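Local coordinates for protein putative glycosidase ph117-related (Bacteroides thetaiotaomicron, PDB 5A7V) that probably cleaves or phosphorolyses mannosides as a family GH130 enzyme, and binds mannose in its active-site pocket, at residues 102-114 / 121-133. Numbering follows the deposited sequence.
With MAN (alpha-D-mannopyranose), chain D; BMA (beta-D-mannopyranose), chain C; SO4 (sulfate ion), chain G; SO4 (sulfate ion), chain F.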
loop_
_atom_site.group_PDB
_atom_site.type_symbol
_atom_site.label_atom_id
_atom_site.label_comp_id
_atom_site.label_asym_id
_atom_site.label_seq_id
_atom_site.Cartn_x
_atom_site.Cartn_y
_atom_site.Cartn_z
ATOM N N ILE A 102 -16.505 -8.249 4.663
ATOM C CA ILE A 102 -15.193 -7.867 4.153
ATOM C C ILE A 102 -14.801 -8.821 3.037
ATOM O O ILE A 102 -14.894 -10.035 3.152
ATOM C CB ILE A 102 -14.120 -7.839 5.267
ATOM C CG1 ILE A 102 -14.315 -6.568 6.129
ATOM C CG2 ILE A 102 -12.696 -7.837 4.702
ATOM C CD1 ILE A 102 -13.446 -6.544 7.351
ATOM N N GLY A 103 -14.427 -8.235 1.879
ATOM C CA GLY A 103 -14.109 -9.016 0.704
ATOM C C GLY A 103 -15.283 -9.542 -0.097
ATOM O O GLY A 103 -15.103 -10.305 -1.065
ATOM N N HIS A 104 -16.506 -9.146 0.279
ATOM C CA HIS A 104 -17.716 -9.611 -0.392
ATOM C C HIS A 104 -18.327 -8.595 -1.323
ATOM O O HIS A 104 -19.423 -8.835 -1.848
ATOM C CB HIS A 104 -18.764 -10.064 0.648
ATOM C CG HIS A 104 -18.360 -11.291 1.388
ATOM N ND1 HIS A 104 -19.231 -12.047 2.095
ATOM C CD2 HIS A 104 -17.169 -11.935 1.455
ATOM C CE1 HIS A 104 -18.605 -13.094 2.605
ATOM N NE2 HIS A 104 -17.342 -13.006 2.284
ATOM N N ARG A 105 -17.638 -7.477 -1.556
ATOM C CA ARG A 105 -18.099 -6.482 -2.530
ATOM C C ARG A 105 -17.276 -6.634 -3.816
ATOM O O ARG A 105 -16.478 -7.573 -3.950
ATOM C CB ARG A 105 -17.929 -5.058 -1.943
ATOM C CG ARG A 105 -18.603 -4.824 -0.595
ATOM C CD ARG A 105 -17.723 -5.168 0.603
ATOM N NE ARG A 105 -18.410 -4.776 1.829
ATOM C CZ ARG A 105 -18.472 -3.555 2.303
ATOM N NH1 ARG A 105 -17.767 -2.549 1.788
ATOM N NH2 ARG A 105 -19.268 -3.304 3.367
ATOM N N THR A 106 -17.468 -5.726 -4.753
ATOM C CA THR A 106 -16.559 -5.650 -5.927
ATOM C C THR A 106 -15.737 -4.364 -5.788
ATOM O O THR A 106 -16.311 -3.256 -5.594
ATOM C CB THR A 106 -17.354 -5.630 -7.260
ATOM O OG1 THR A 106 -18.141 -6.810 -7.389
ATOM C CG2 THR A 106 -16.378 -5.546 -8.441
ATOM N N SER A 107 -14.413 -4.505 -5.879
ATOM C CA SER A 107 -13.487 -3.390 -5.829
ATOM C C SER A 107 -13.130 -2.930 -7.258
ATOM O O SER A 107 -12.815 -3.741 -8.142
ATOM C CB SER A 107 -12.200 -3.815 -5.103
ATOM O OG SER A 107 -12.468 -4.008 -3.691
ATOM N N ARG A 108 -13.153 -1.625 -7.425
ATOM C CA ARG A 108 -12.783 -0.946 -8.669
ATOM C C ARG A 108 -11.981 0.288 -8.261
ATOM O O ARG A 108 -12.175 0.829 -7.170
ATOM C CB ARG A 108 -14.040 -0.540 -9.450
ATOM C CG ARG A 108 -14.935 -1.718 -9.813
ATOM C CD ARG A 108 -16.202 -1.316 -10.563
ATOM N NE ARG A 108 -17.075 -2.441 -10.864
ATOM C CZ ARG A 108 -18.091 -2.890 -10.099
ATOM N NH1 ARG A 108 -18.265 -2.388 -8.869
ATOM N NH2 ARG A 108 -18.861 -3.867 -10.511
ATOM N N LEU A 109 -11.080 0.767 -9.139
ATOM C CA LEU A 109 -10.227 1.880 -8.781
ATOM C C LEU A 109 -10.730 3.211 -9.313
ATOM O O LEU A 109 -10.917 3.382 -10.533
ATOM C CB LEU A 109 -8.796 1.640 -9.261
ATOM C CG LEU A 109 -8.179 0.314 -8.821
ATOM C CD1 LEU A 109 -6.696 0.290 -9.259
ATOM C CD2 LEU A 109 -8.336 -0.002 -7.333
ATOM N N GLY A 110 -10.919 4.165 -8.417
ATOM C CA GLY A 110 -11.224 5.541 -8.756
ATOM C C GLY A 110 -9.953 6.317 -9.083
ATOM O O GLY A 110 -8.858 5.875 -8.742
ATOM N N TYR A 111 -10.131 7.479 -9.709
ATOM C CA TYR A 111 -9.025 8.335 -10.165
ATOM C C TYR A 111 -9.262 9.759 -9.665
ATOM O O TYR A 111 -10.357 10.325 -9.866
ATOM C CB TYR A 111 -8.996 8.279 -11.699
ATOM C CG TYR A 111 -7.947 9.116 -12.363
ATOM C CD1 TYR A 111 -8.086 10.490 -12.546
ATOM C CD2 TYR A 111 -6.792 8.513 -12.853
ATOM C CE1 TYR A 111 -7.077 11.206 -13.202
ATOM C CE2 TYR A 111 -5.814 9.230 -13.501
ATOM C CZ TYR A 111 -5.942 10.569 -13.650
ATOM O OH TYR A 111 -4.947 11.272 -14.281
ATOM N N ALA A 112 -8.268 10.351 -9.042
ATOM C CA ALA A 112 -8.394 11.711 -8.519
ATOM C C ALA A 112 -7.052 12.445 -8.664
ATOM O O ALA A 112 -6.000 11.849 -8.483
ATOM C CB ALA A 112 -8.813 11.626 -7.049
ATOM N N THR A 113 -7.124 13.747 -8.922
ATOM C CA THR A 113 -5.937 14.554 -9.112
ATOM C C THR A 113 -5.939 15.751 -8.178
ATOM O O THR A 113 -7.004 16.305 -7.840
ATOM C CB THR A 113 -5.795 15.045 -10.573
ATOM O OG1 THR A 113 -6.779 16.034 -10.862
ATOM C CG2 THR A 113 -5.991 13.915 -11.520
ATOM N N SER A 114 -4.749 16.184 -7.787
ATOM C CA SER A 114 -4.619 17.319 -6.846
ATOM C C SER A 114 -3.307 18.089 -7.081
ATOM O O SER A 114 -2.277 17.460 -7.387
ATOM C CB SER A 114 -4.640 16.800 -5.414
ATOM O OG SER A 114 -4.483 17.841 -4.511
ATOM N N LYS A 121 -9.822 16.507 -7.421
ATOM C CA LYS A 121 -10.861 16.462 -8.458
ATOM C C LYS A 121 -10.987 15.005 -8.852
ATOM O O LYS A 121 -10.031 14.426 -9.365
ATOM C CB LYS A 121 -10.457 17.286 -9.683
ATOM C CG LYS A 121 -11.456 17.234 -10.844
ATOM C CD LYS A 121 -11.312 18.409 -11.834
ATOM C CE LYS A 121 -9.889 18.585 -12.368
ATOM N NZ LYS A 121 -9.338 17.381 -13.067
ATOM N N ARG A 122 -12.132 14.404 -8.546
ATOM C CA ARG A 122 -12.385 12.985 -8.797
ATOM C C ARG A 122 -13.119 12.778 -10.095
ATOM O O ARG A 122 -14.058 13.521 -10.416
ATOM C CB ARG A 122 -13.207 12.382 -7.659
ATOM C CG ARG A 122 -12.522 12.415 -6.311
ATOM C CD ARG A 122 -13.461 12.314 -5.144
ATOM N NE ARG A 122 -14.065 10.997 -5.047
ATOM C CZ ARG A 122 -14.722 10.572 -3.963
ATOM N NH1 ARG A 122 -14.856 11.362 -2.929
ATOM N NH2 ARG A 122 -15.222 9.365 -3.929
ATOM N N GLU A 123 -12.771 11.720 -10.804
ATOM C CA GLU A 123 -13.588 11.293 -11.928
ATOM C C GLU A 123 -14.829 10.533 -11.430
ATOM O O GLU A 123 -14.804 9.891 -10.375
ATOM C CB GLU A 123 -12.774 10.486 -12.944
ATOM C CG GLU A 123 -11.741 11.376 -13.630
ATOM C CD GLU A 123 -10.967 10.733 -14.757
ATOM O OE1 GLU A 123 -11.031 9.506 -14.943
ATOM O OE2 GLU A 123 -10.262 11.507 -15.475
ATOM N N LYS A 124 -15.905 10.615 -12.193
ATOM C CA LYS A 124 -17.212 10.039 -11.765
ATOM C C LYS A 124 -17.389 8.566 -12.057
ATOM O O LYS A 124 -18.318 7.921 -11.550
ATOM C CB LYS A 124 -18.373 10.836 -12.353
ATOM C CG LYS A 124 -18.456 12.255 -11.815
ATOM C CD LYS A 124 -19.452 13.108 -12.620
ATOM C CE LYS A 124 -19.680 14.428 -11.920
ATOM N NZ LYS A 124 -18.429 15.245 -11.868
ATOM N N THR A 125 -16.454 7.993 -12.803
ATOM C CA THR A 125 -16.457 6.560 -13.101
ATOM C C THR A 125 -15.021 6.007 -12.845
ATOM O O THR A 125 -14.030 6.767 -12.943
ATOM C CB THR A 125 -16.879 6.257 -14.536
ATOM O OG1 THR A 125 -15.996 6.901 -15.467
ATOM C CG2 THR A 125 -18.278 6.763 -14.843
ATOM N N PRO A 126 -14.922 4.707 -12.567
ATOM C CA PRO A 126 -13.592 4.123 -12.250
ATOM C C PRO A 126 -12.724 4.006 -13.515
ATOM O O PRO A 126 -13.254 4.013 -14.626
ATOM C CB PRO A 126 -13.961 2.752 -11.648
ATOM C CG PRO A 126 -15.267 2.407 -12.350
ATOM C CD PRO A 126 -16.002 3.708 -12.427
ATOM N N VAL A 127 -11.420 3.863 -13.279
ATOM C CA VAL A 127 -10.434 3.721 -14.370
ATOM C C VAL A 127 -9.917 2.315 -14.501
ATOM O O VAL A 127 -9.251 1.994 -15.503
ATOM C CB VAL A 127 -9.228 4.676 -14.230
ATOM C CG1 VAL A 127 -9.702 6.118 -14.262
ATOM C CG2 VAL A 127 -8.430 4.400 -12.971
ATOM N N PHE A 128 -10.145 1.427 -13.519
ATOM C CA PHE A 128 -9.590 0.075 -13.546
ATOM C C PHE A 128 -10.572 -0.831 -12.818
ATOM O O PHE A 128 -11.011 -0.507 -11.698
ATOM C CB PHE A 128 -8.214 0.059 -12.872
ATOM C CG PHE A 128 -7.432 -1.223 -13.066
ATOM C CD1 PHE A 128 -6.879 -1.506 -14.328
ATOM C CD2 PHE A 128 -7.172 -2.095 -12.030
ATOM C CE1 PHE A 128 -6.132 -2.657 -14.521
ATOM C CE2 PHE A 128 -6.424 -3.240 -12.200
ATOM C CZ PHE A 128 -5.872 -3.526 -13.457
ATOM N N TYR A 129 -10.945 -1.952 -13.438
ATOM C CA TYR A 129 -12.058 -2.760 -12.945
ATOM C C TYR A 129 -12.088 -4.106 -13.617
ATOM O O TYR A 129 -11.516 -4.247 -14.754
ATOM C CB TYR A 129 -13.385 -2.005 -13.187
ATOM C CG TYR A 129 -13.511 -1.265 -14.534
ATOM C CD1 TYR A 129 -13.857 -1.926 -15.709
ATOM C CD2 TYR A 129 -13.189 0.067 -14.623
ATOM C CE1 TYR A 129 -13.886 -1.250 -16.931
ATOM C CE2 TYR A 129 -13.250 0.773 -15.819
ATOM C CZ TYR A 129 -13.614 0.105 -16.967
ATOM O OH TYR A 129 -13.701 0.776 -18.174
ATOM N N PRO A 130 -12.802 -5.071 -13.071
ATOM C CA PRO A 130 -12.959 -6.361 -13.742
ATOM C C PRO A 130 -13.782 -6.207 -15.028
ATOM O O PRO A 130 -14.686 -5.348 -15.111
ATOM C CB PRO A 130 -13.657 -7.241 -12.709
ATOM C CG PRO A 130 -14.327 -6.272 -11.788
ATOM C CD PRO A 130 -13.450 -5.076 -11.739
ATOM N N ASP A 131 -13.387 -6.931 -16.063
ATOM C CA ASP A 131 -13.991 -6.767 -17.409
ATOM C C ASP A 131 -13.919 -8.084 -18.158
ATOM O O ASP A 131 -13.419 -9.101 -17.639
ATOM C CB ASP A 131 -13.317 -5.548 -18.103
ATOM C CG ASP A 131 -14.115 -4.883 -19.245
ATOM O OD1 ASP A 131 -15.030 -5.500 -19.849
ATOM O OD2 ASP A 131 -13.792 -3.675 -19.490
ATOM N N ASN A 132 -14.416 -8.049 -19.409
ATOM C CA ASN A 132 -14.503 -9.212 -20.279
ATOM C C ASN A 132 -13.146 -9.419 -20.976
ATOM O O ASN A 132 -12.979 -9.186 -22.178
ATOM C CB ASN A 132 -15.629 -8.994 -21.292
ATOM C CG ASN A 132 -16.960 -8.694 -20.631
ATOM O OD1 ASN A 132 -17.482 -7.520 -20.606
ATOM N ND2 ASN A 132 -17.508 -9.707 -20.110
ATOM N N ASP A 133 -12.155 -9.818 -20.188
ATOM C CA ASP A 133 -10.765 -9.743 -20.549
ATOM C C ASP A 133 -10.045 -11.033 -20.122
ATOM O O ASP A 133 -10.679 -12.000 -19.646
ATOM C CB ASP A 133 -10.152 -8.425 -19.998
ATOM C CG ASP A 133 -10.105 -8.349 -18.467
ATOM O OD1 ASP A 133 -10.042 -9.410 -17.828
ATOM O OD2 ASP A 133 -10.108 -7.195 -17.994
HETATM C C1 MAN D . -9.178 -9.893 2.823
HETATM C C2 MAN D . -8.844 -8.466 2.929
HETATM C C3 MAN D . -9.854 -7.781 2.036
HETATM C C4 MAN D . -9.918 -8.330 0.616
HETATM C C5 MAN D . -9.976 -9.847 0.609
HETATM C C6 MAN D . -9.557 -10.444 -0.717
HETATM O O1 MAN D . -10.324 -10.323 3.452
HETATM O O2 MAN D . -7.559 -8.150 2.408
HETATM O O3 MAN D . -9.624 -6.371 1.912
HETATM O O4 MAN D . -11.093 -7.830 -0.047
HETATM O O5 MAN D . -9.097 -10.414 1.561
HETATM O O6 MAN D . -8.229 -10.070 -1.104
HETATM C C1 BMA C . -9.182 -9.778 2.960
HETATM C C2 BMA C . -9.115 -8.249 2.893
HETATM C C3 BMA C . -10.136 -7.757 1.893
HETATM C C4 BMA C . -9.938 -8.449 0.559
HETATM C C5 BMA C . -9.781 -9.966 0.723
HETATM C C6 BMA C . -9.417 -10.665 -0.573
HETATM O O1 BMA C . -8.319 -10.397 3.901
HETATM O O2 BMA C . -7.821 -7.821 2.448
HETATM O O3 BMA C . -10.120 -6.288 1.729
HETATM O O4 BMA C . -11.090 -8.154 -0.248
HETATM O O5 BMA C . -8.778 -10.327 1.701
HETATM O O6 BMA C . -8.200 -10.178 -1.146
HETATM S S SO4 G . -22.603 -11.476 1.571
HETATM O O1 SO4 G . -21.801 -11.658 0.304
HETATM O O2 SO4 G . -23.348 -12.739 1.779
HETATM O O3 SO4 G . -23.442 -10.281 1.333
HETATM O O4 SO4 G . -21.803 -11.102 2.822
HETATM S S SO4 F . -15.214 14.099 -1.041
HETATM O O1 SO4 F . -14.601 14.153 -2.412
HETATM O O2 SO4 F . -14.725 12.888 -0.339
HETATM O O3 SO4 F . -16.693 14.075 -1.179
HETATM O O4 SO4 F . -14.807 15.304 -0.257
HETATM O O HOH W 1 -16.465 -3.878 -13.355
HETATM O O HOH W 2 -12.846 7.873 -10.634
HETATM O O HOH W 3 -9.139 13.902 -11.924
#
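Lys121 O is gripped by two groups, the amide of Thr113, at 3.0 Å from Thr113 N, and a water, and it exemplifies how the outer strand of a propeller blade is fastened. GH130 enzymes are five-bladed beta-propellers, and here strand 107-114 and the short strand 121-122 form the outer hairpin of a four-stranded antiparallel sheet. Thr113 and Lys121 are a hydrogen-bonded pair, closed by Lys121 N to Thr113 O at 2.9 Å. Beyond Arg122 the outer chain leaves regular pairing, yet three backbone bonds still join the chains: Glu123 N bonds Tyr111 O, Val127 N meets Leu109 O almost head-on at 2.8 Å, and Leu109 N reaches Phe128 O at 2.9 Å, holding Leu109 through both N and O. In the gap between the first two, a water bridges Tyr111 N to the carbonyl oxygens of Glu123 and Thr125.

With its CG anti to the backbone N (chi1 179°), Tyr111 is approached obliquely from the same side of its ring by Val127 CG1, packed 3.4 Å from Tyr111 CB, and by the Glu123 carboxylate, planes 30° apart; Glu123 is also salt-bridged to Lys180. Leu109 CD1 packs on Phe128 CD2, side by side, and both side chains touch strand 143-151 of the next blade, at Pro147 and Cys144 respectively. Ile102 and Gly103 line the mannose pocket, and Gly103 CA comes within 3.3 Å of mannose O4. Arg108, paired with Asp96, extends its aliphatic chain past Tyr129 CB; Thr106 CG2 covers one guanidinium face, and a water links Arg108 NE to Pro130 O, 2.9 Å from each.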